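Local coordinates for phosphotriesterase family protein (Listeria monocytogenes serotype 4b str. H7858, PDB 3PNZ) that probably hydrolyses phosphorylated sugar lactones, as a zinc-dependent lactonase of the amidohydrolase superfamily and the phosphotriesterase family, at residues V26-Y31 with G72-D77; A37-L42 with R275-K280. All blocks are in the same frame, centred on the assembly; numbering follows the deposited sequence.

Interaction 1. Residues V26-Y31 with G72-D77; sequences VCVPAY and GRRVLD
R74 leaves its backbone with CG anti to the carbonyl carbon (chi1 -68°) and bends at chi2 (-56°), so that its guanidinium doubles back over V28, while V26 sets CG1 anti to its backbone N and against the root of the same arginine. The contact joins two loops of the TIM-barrel amidohydrolase fold, those that follow strands 19-23 and 62-65, neighbours in the parallel sheet. At its centre the backbones meet directly: V28 N donates to G72 O at 2.8 Å, nearly straight and on a carbonyl lone pair. G72 has positive phi and psi, and V28 O and P29 N leave no room for a CB there; its CA instead makes a C-H...O contact with V28 O. V26 CG1 packs on R74 CB at 3.5 Å, the two side chains crossing at about a right angle, and also reaches D77 CB on the first turn of helix 75-85. Further along the arginine, V28 CG2 sits over one guanidinium face, offset toward its rim. The planar group is held from its edge, where NH1 donates to R73 O at 3.1 Å, although the donor stands well above that carbonyl plane. R73 leaves the contact at CB, and its guanidinium binds T92 O and forms salt bridges with E138 and E144. Two waters complete the seam. One donates to V26 O and accepts from R74 N, the N-cap residue of helix 75-85; the other, in the guanidinium plane, accepts from R74 NH1 at 3.0 Å and donates to V28 O at 2.7 Å.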
loop_
_atom_site.group_PDB
_atom_site.type_symbol
_atom_site.label_atom_id
_atom_site.label_comp_id
_atom_site.label_asym_id
_atom_site.label_seq_id
_atom_site.Cartn_x
_atom_site.Cartn_y
_atom_site.Cartn_z
ATOM N N VAL A 26 0.652 5.150 -11.592
ATOM C CA VAL A 26 1.527 5.142 -12.759
ATOM C C VAL A 26 2.828 4.474 -12.359
ATOM O O VAL A 26 3.536 4.955 -11.468
ATOM C CB VAL A 26 1.835 6.577 -13.267
ATOM C CG1 VAL A 26 2.661 6.521 -14.554
ATOM C CG2 VAL A 26 0.547 7.348 -13.496
ATOM N N CYS A 27 3.147 3.354 -12.999
ATOM C CA CYS A 27 4.348 2.622 -12.630
ATOM C C CYS A 27 4.798 1.696 -13.745
ATOM O O CYS A 27 3.977 1.147 -14.481
ATOM C CB CYS A 27 4.133 1.837 -11.331
ATOM S SG CYS A 27 2.670 0.769 -11.331
ATOM N N VAL A 28 6.109 1.525 -13.855
ATOM C CA VAL A 28 6.701 0.679 -14.886
ATOM C C VAL A 28 7.773 -0.207 -14.244
ATOM O O VAL A 28 8.968 0.030 -14.404
ATOM C CB VAL A 28 7.310 1.532 -16.018
ATOM C CG1 VAL A 28 7.743 0.645 -17.199
ATOM C CG2 VAL A 28 6.319 2.583 -16.475
ATOM N N PRO A 29 7.338 -1.226 -13.486
ATOM C CA PRO A 29 8.227 -2.123 -12.738
ATOM C C PRO A 29 9.306 -2.719 -13.640
ATOM O O PRO A 29 8.966 -3.335 -14.645
ATOM C CB PRO A 29 7.291 -3.245 -12.268
ATOM C CG PRO A 29 5.925 -2.693 -12.340
ATOM C CD PRO A 29 5.912 -1.564 -13.328
ATOM N N ALA A 30 10.575 -2.536 -13.293
ATOM C CA ALA A 30 11.663 -3.009 -14.144
ATOM C C ALA A 30 11.558 -4.506 -14.396
ATOM O O ALA A 30 11.652 -4.965 -15.532
ATOM C CB ALA A 30 13.008 -2.677 -13.521
ATOM N N TYR A 31 11.365 -5.260 -13.322
ATOM C CA TYR A 31 11.288 -6.711 -13.415
ATOM C C TYR A 31 10.270 -7.161 -14.467
ATOM O O TYR A 31 10.538 -8.076 -15.250
ATOM C CB TYR A 31 10.960 -7.308 -12.046
ATOM C CG TYR A 31 10.785 -8.801 -12.075
ATOM C CD1 TYR A 31 11.852 -9.649 -11.818
ATOM C CD2 TYR A 31 9.554 -9.366 -12.381
ATOM C CE1 TYR A 31 11.695 -11.021 -11.850
ATOM C CE2 TYR A 31 9.390 -10.730 -12.417
ATOM C CZ TYR A 31 10.461 -11.554 -12.152
ATOM O OH TYR A 31 10.296 -12.921 -12.183
ATOM N N GLY A 72 9.265 0.642 -10.119
ATOM C CA GLY A 72 9.305 1.578 -11.235
ATOM C C GLY A 72 8.416 2.799 -11.097
ATOM O O GLY A 72 7.529 3.034 -11.912
ATOM N N ARG A 73 8.674 3.604 -10.073
ATOM C CA ARG A 73 7.849 4.769 -9.823
ATOM C C ARG A 73 7.895 5.765 -10.978
ATOM O O ARG A 73 8.912 5.898 -11.664
ATOM C CB ARG A 73 8.297 5.484 -8.550
ATOM C CG ARG A 73 8.348 4.622 -7.296
ATOM C CD ARG A 73 8.405 5.563 -6.108
ATOM N NE ARG A 73 8.604 4.948 -4.800
ATOM C CZ ARG A 73 9.775 4.895 -4.168
ATOM N NH1 ARG A 73 10.880 5.364 -4.745
ATOM N NH2 ARG A 73 9.848 4.360 -2.961
ATOM N N ARG A 74 6.772 6.446 -11.178
ATOM C CA ARG A 74 6.691 7.616 -12.045
ATOM C C ARG A 74 6.123 8.763 -11.204
ATOM O O ARG A 74 4.990 9.208 -11.407
ATOM C CB ARG A 74 5.803 7.316 -13.256
ATOM C CG ARG A 74 6.404 6.304 -14.228
ATOM C CD ARG A 74 7.766 6.782 -14.696
ATOM N NE ARG A 74 8.352 5.970 -15.760
ATOM C CZ ARG A 74 9.175 4.941 -15.569
ATOM N NH1 ARG A 74 9.516 4.554 -14.340
ATOM N NH2 ARG A 74 9.657 4.289 -16.616
ATOM N N VAL A 75 6.917 9.218 -10.239
ATOM C CA VAL A 75 6.448 10.163 -9.228
ATOM C C VAL A 75 5.938 11.476 -9.821
ATOM O O VAL A 75 4.920 12.007 -9.377
ATOM C CB VAL A 75 7.540 10.448 -8.179
ATOM C CG1 VAL A 75 7.053 11.463 -7.151
ATOM C CG2 VAL A 75 7.956 9.153 -7.495
ATOM N N LEU A 76 6.634 12.005 -10.822
ATOM C CA LEU A 76 6.196 13.264 -11.418
ATOM C C LEU A 76 4.829 13.134 -12.086
ATOM O O LEU A 76 4.021 14.058 -12.036
ATOM C CB LEU A 76 7.240 13.812 -12.400
ATOM C CG LEU A 76 8.583 14.180 -11.763
ATOM C CD1 LEU A 76 9.589 14.610 -12.824
ATOM C CD2 LEU A 76 8.394 15.267 -10.714
ATOM N N ASP A 77 4.561 11.983 -12.701
ATOM C CA ASP A 77 3.267 11.758 -13.342
ATOM C C ASP A 77 2.161 11.663 -12.297
ATOM O O ASP A 77 1.073 12.205 -12.473
ATOM C CB ASP A 77 3.289 10.474 -14.184
ATOM C CG ASP A 77 4.146 10.602 -15.437
ATOM O OD1 ASP A 77 3.950 11.573 -16.200
ATOM O OD2 ASP A 77 5.006 9.726 -15.668
HETATM O O HOH W 1 4.815 5.942 -9.076
HETATM O O HOH W 2 10.810 1.939 -14.872
#

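Interaction 2. Residues A37-L42 with R275-K280; sequences ADDLLL and RKTYYK. With PO4 (phosphate ion), chain L.
A phosphate-binding pocket at the mouth of the amidohydrolase barrel borders this contact, in which a 3-10 turn, residues 38-40, docks on the loop after strand 267-269. The backbones are tied by K276 N, which donates to D39 O at 2.9 Å in the carbonyl plane. D39, its CG anti to the backbone N (chi1 -166°), presents its carboxylate end-on to T277: OD1 takes T277 N and OD2 takes T277 OG1 at 2.7 Å, both through syn lone pairs. R275 NH1 reaches the same OD2 at 3.0 Å from above the carboxylate plane, forming a salt bridge. Extended from CG to NE, R275 lies alongside L40, whose CD2 rests over the centre of one guanidinium face. R275 NE donates to phosphate O1 at 3.0 Å, and Y278 OH donates to O3 at 2.6 Å; K242, K244 and Y245 also bind the ion. K276 bends at chi4 (78°), and NZ donates to D38 O, to L41 O at 2.7 Å and, in a salt bridge from above the carboxylate plane, to D38 OD2. L42 CD1 meets Y279 CE1 at 3.6 Å, the side chains crossing at about a right angle. With D39 and the phosphate both at the guanidinium edge, R275 is oriented by a second-shell carboxylate. The ion is probably from the crystallisation liquor, but its site is consistent with a place for the phosphate of a phosphorylated lactone.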
loop_
_atom_site.group_PDB
_atom_site.type_symbol
_atom_site.label_atom_id
_atom_site.label_comp_id
_atom_site.label_asym_id
_atom_site.label_seq_id
_atom_site.Cartn_x
_atom_site.Cartn_y
_atom_site.Cartn_z
ATOM N N ALA A 37 5.954 -8.224 -19.684
ATOM C CA ALA A 37 4.646 -8.360 -19.043
ATOM C C ALA A 37 3.905 -7.021 -19.075
ATOM O O ALA A 37 3.744 -6.345 -18.048
ATOM C CB ALA A 37 4.798 -8.869 -17.616
ATOM N N ASP A 38 3.447 -6.643 -20.263
ATOM C CA ASP A 38 2.891 -5.311 -20.494
ATOM C C ASP A 38 1.692 -4.951 -19.615
ATOM O O ASP A 38 1.479 -3.783 -19.302
ATOM C CB ASP A 38 2.504 -5.138 -21.962
ATOM C CG ASP A 38 2.196 -3.696 -22.311
ATOM O OD1 ASP A 38 3.156 -2.895 -22.392
ATOM O OD2 ASP A 38 1.004 -3.360 -22.506
ATOM N N ASP A 39 0.893 -5.945 -19.241
ATOM C CA ASP A 39 -0.308 -5.676 -18.452
ATOM C C ASP A 39 0.032 -5.110 -17.069
ATOM O O ASP A 39 -0.804 -4.465 -16.439
ATOM C CB ASP A 39 -1.161 -6.943 -18.308
ATOM C CG ASP A 39 -2.563 -6.653 -17.800
ATOM O OD1 ASP A 39 -3.123 -5.580 -18.126
ATOM O OD2 ASP A 39 -3.121 -7.517 -17.084
ATOM N N LEU A 40 1.256 -5.341 -16.607
ATOM C CA LEU A 40 1.678 -4.858 -15.290
ATOM C C LEU A 40 2.396 -3.518 -15.367
ATOM O O LEU A 40 2.979 -3.062 -14.386
ATOM C CB LEU A 40 2.570 -5.888 -14.606
ATOM C CG LEU A 40 1.813 -7.103 -14.053
ATOM C CD1 LEU A 40 2.775 -8.253 -13.806
ATOM C CD2 LEU A 40 1.062 -6.725 -12.769
ATOM N N LEU A 41 2.352 -2.889 -16.535
ATOM C CA LEU A 41 2.908 -1.552 -16.683
ATOM C C LEU A 41 1.783 -0.527 -16.804
ATOM O O LEU A 41 1.054 -0.500 -17.797
ATOM C CB LEU A 41 3.828 -1.481 -17.903
ATOM C CG LEU A 41 4.819 -2.630 -18.092
ATOM C CD1 LEU A 41 5.662 -2.395 -19.351
ATOM C CD2 LEU A 41 5.705 -2.825 -16.876
ATOM N N LEU A 42 1.623 0.309 -15.781
ATOM C CA LEU A 42 0.659 1.394 -15.850
ATOM C C LEU A 42 1.400 2.608 -16.399
ATOM O O LEU A 42 1.882 3.448 -15.644
ATOM C CB LEU A 42 0.070 1.692 -14.471
ATOM C CG LEU A 42 -0.769 0.556 -13.874
ATOM C CD1 LEU A 42 -1.270 0.903 -12.468
ATOM C CD2 LEU A 42 -1.937 0.234 -14.792
ATOM N N ARG A 275 -2.882 -3.421 -12.780
ATOM C CA ARG A 275 -2.870 -3.909 -14.162
ATOM C C ARG A 275 -3.678 -3.031 -15.106
ATOM O O ARG A 275 -4.691 -2.454 -14.714
ATOM C CB ARG A 275 -3.442 -5.333 -14.219
ATOM C CG ARG A 275 -2.527 -6.395 -13.658
ATOM C CD ARG A 275 -3.209 -7.762 -13.694
ATOM N NE ARG A 275 -2.339 -8.815 -13.195
ATOM C CZ ARG A 275 -1.523 -9.522 -13.965
ATOM N NH1 ARG A 275 -1.463 -9.269 -15.267
ATOM N NH2 ARG A 275 -0.757 -10.465 -13.436
ATOM N N LYS A 276 -3.248 -2.967 -16.367
ATOM C CA LYS A 276 -4.032 -2.296 -17.395
ATOM C C LYS A 276 -5.443 -2.876 -17.433
ATOM O O LYS A 276 -6.428 -2.141 -17.536
ATOM C CB LYS A 276 -3.375 -2.452 -18.772
ATOM C CG LYS A 276 -2.133 -1.582 -19.002
ATOM C CD LYS A 276 -1.729 -1.617 -20.482
ATOM C CE LYS A 276 -0.594 -0.645 -20.805
ATOM N NZ LYS A 276 0.739 -1.155 -20.379
ATOM N N THR A 277 -5.534 -4.202 -17.328
ATOM C CA THR A 277 -6.823 -4.886 -17.393
ATOM C C THR A 277 -7.685 -4.639 -16.158
ATOM O O THR A 277 -8.848 -5.038 -16.126
ATOM C CB THR A 277 -6.654 -6.404 -17.588
ATOM O OG1 THR A 277 -5.751 -6.916 -16.602
ATOM C CG2 THR A 277 -6.104 -6.710 -18.987
ATOM N N TYR A 278 -7.119 -3.976 -15.150
ATOM C CA TYR A 278 -7.876 -3.624 -13.956
ATOM C C TYR A 278 -8.397 -2.188 -14.027
ATOM O O TYR A 278 -9.395 -1.846 -13.389
ATOM C CB TYR A 278 -7.009 -3.757 -12.715
ATOM C CG TYR A 278 -6.681 -5.166 -12.271
ATOM C CD1 TYR A 278 -7.277 -6.277 -12.865
ATOM C CD2 TYR A 278 -5.761 -5.384 -11.251
ATOM C CE1 TYR A 278 -6.964 -7.569 -12.445
ATOM C CE2 TYR A 278 -5.444 -6.667 -10.823
ATOM C CZ TYR A 278 -6.049 -7.754 -11.424
ATOM O OH TYR A 278 -5.739 -9.029 -10.997
ATOM N N TYR A 279 -7.700 -1.340 -14.779
ATOM C CA TYR A 279 -8.114 0.045 -14.960
ATOM C C TYR A 279 -9.231 0.146 -15.990
ATOM O O TYR A 279 -9.187 -0.502 -17.038
ATOM C CB TYR A 279 -6.923 0.902 -15.391
ATOM C CG TYR A 279 -6.219 1.586 -14.241
ATOM C CD1 TYR A 279 -5.424 0.866 -13.347
ATOM C CD2 TYR A 279 -6.344 2.955 -14.052
ATOM C CE1 TYR A 279 -4.780 1.499 -12.284
ATOM C CE2 TYR A 279 -5.713 3.593 -13.005
ATOM C CZ TYR A 279 -4.929 2.871 -12.128
ATOM O OH TYR A 279 -4.318 3.540 -11.092
ATOM N N LYS A 280 -10.235 0.956 -15.678
ATOM C CA LYS A 280 -11.342 1.186 -16.585
ATOM C C LYS A 280 -10.831 1.802 -17.886
ATOM O O LYS A 280 -11.212 1.384 -18.985
ATOM C CB LYS A 280 -12.370 2.105 -15.925
ATOM C CG LYS A 280 -13.615 2.358 -16.759
ATOM C CD LYS A 280 -14.602 3.246 -16.019
ATOM C CE LYS A 280 -15.882 3.447 -16.823
ATOM N NZ LYS A 280 -16.815 4.393 -16.136
HETATM P P PO4 L . -2.608 -9.286 -9.254
HETATM O O1 PO4 L . -2.508 -10.087 -10.525
HETATM O O2 PO4 L . -1.827 -8.002 -9.432
HETATM O O3 PO4 L . -4.051 -8.930 -8.983
HETATM O O4 PO4 L . -2.029 -10.060 -8.087
#

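How the interactions relate
Interactions 1 and 2 share the chain that follows strand 19-23, tying its earlier part, 26-31, to the loop after the adjacent strand 62-65 and its later part, 37-42, to the loop after strand 267-269, far away in sequence but, in a closed TIM barrel, the neighbour of 19-23 on its other flank. Their segments alternate along the sequence and touch in space: C27 N lies 2.9 Å from L42 O, a probable hydrogen bond, and P29 CD packs on L40 O and L41 CD2. Interaction 1 is buried, joined by backbone, water and aliphatic packing around one arginine. Interaction 2 is larger, only partly buried and dominated by charge, with two salt bridges and an arginine shared between carboxylate and phosphate.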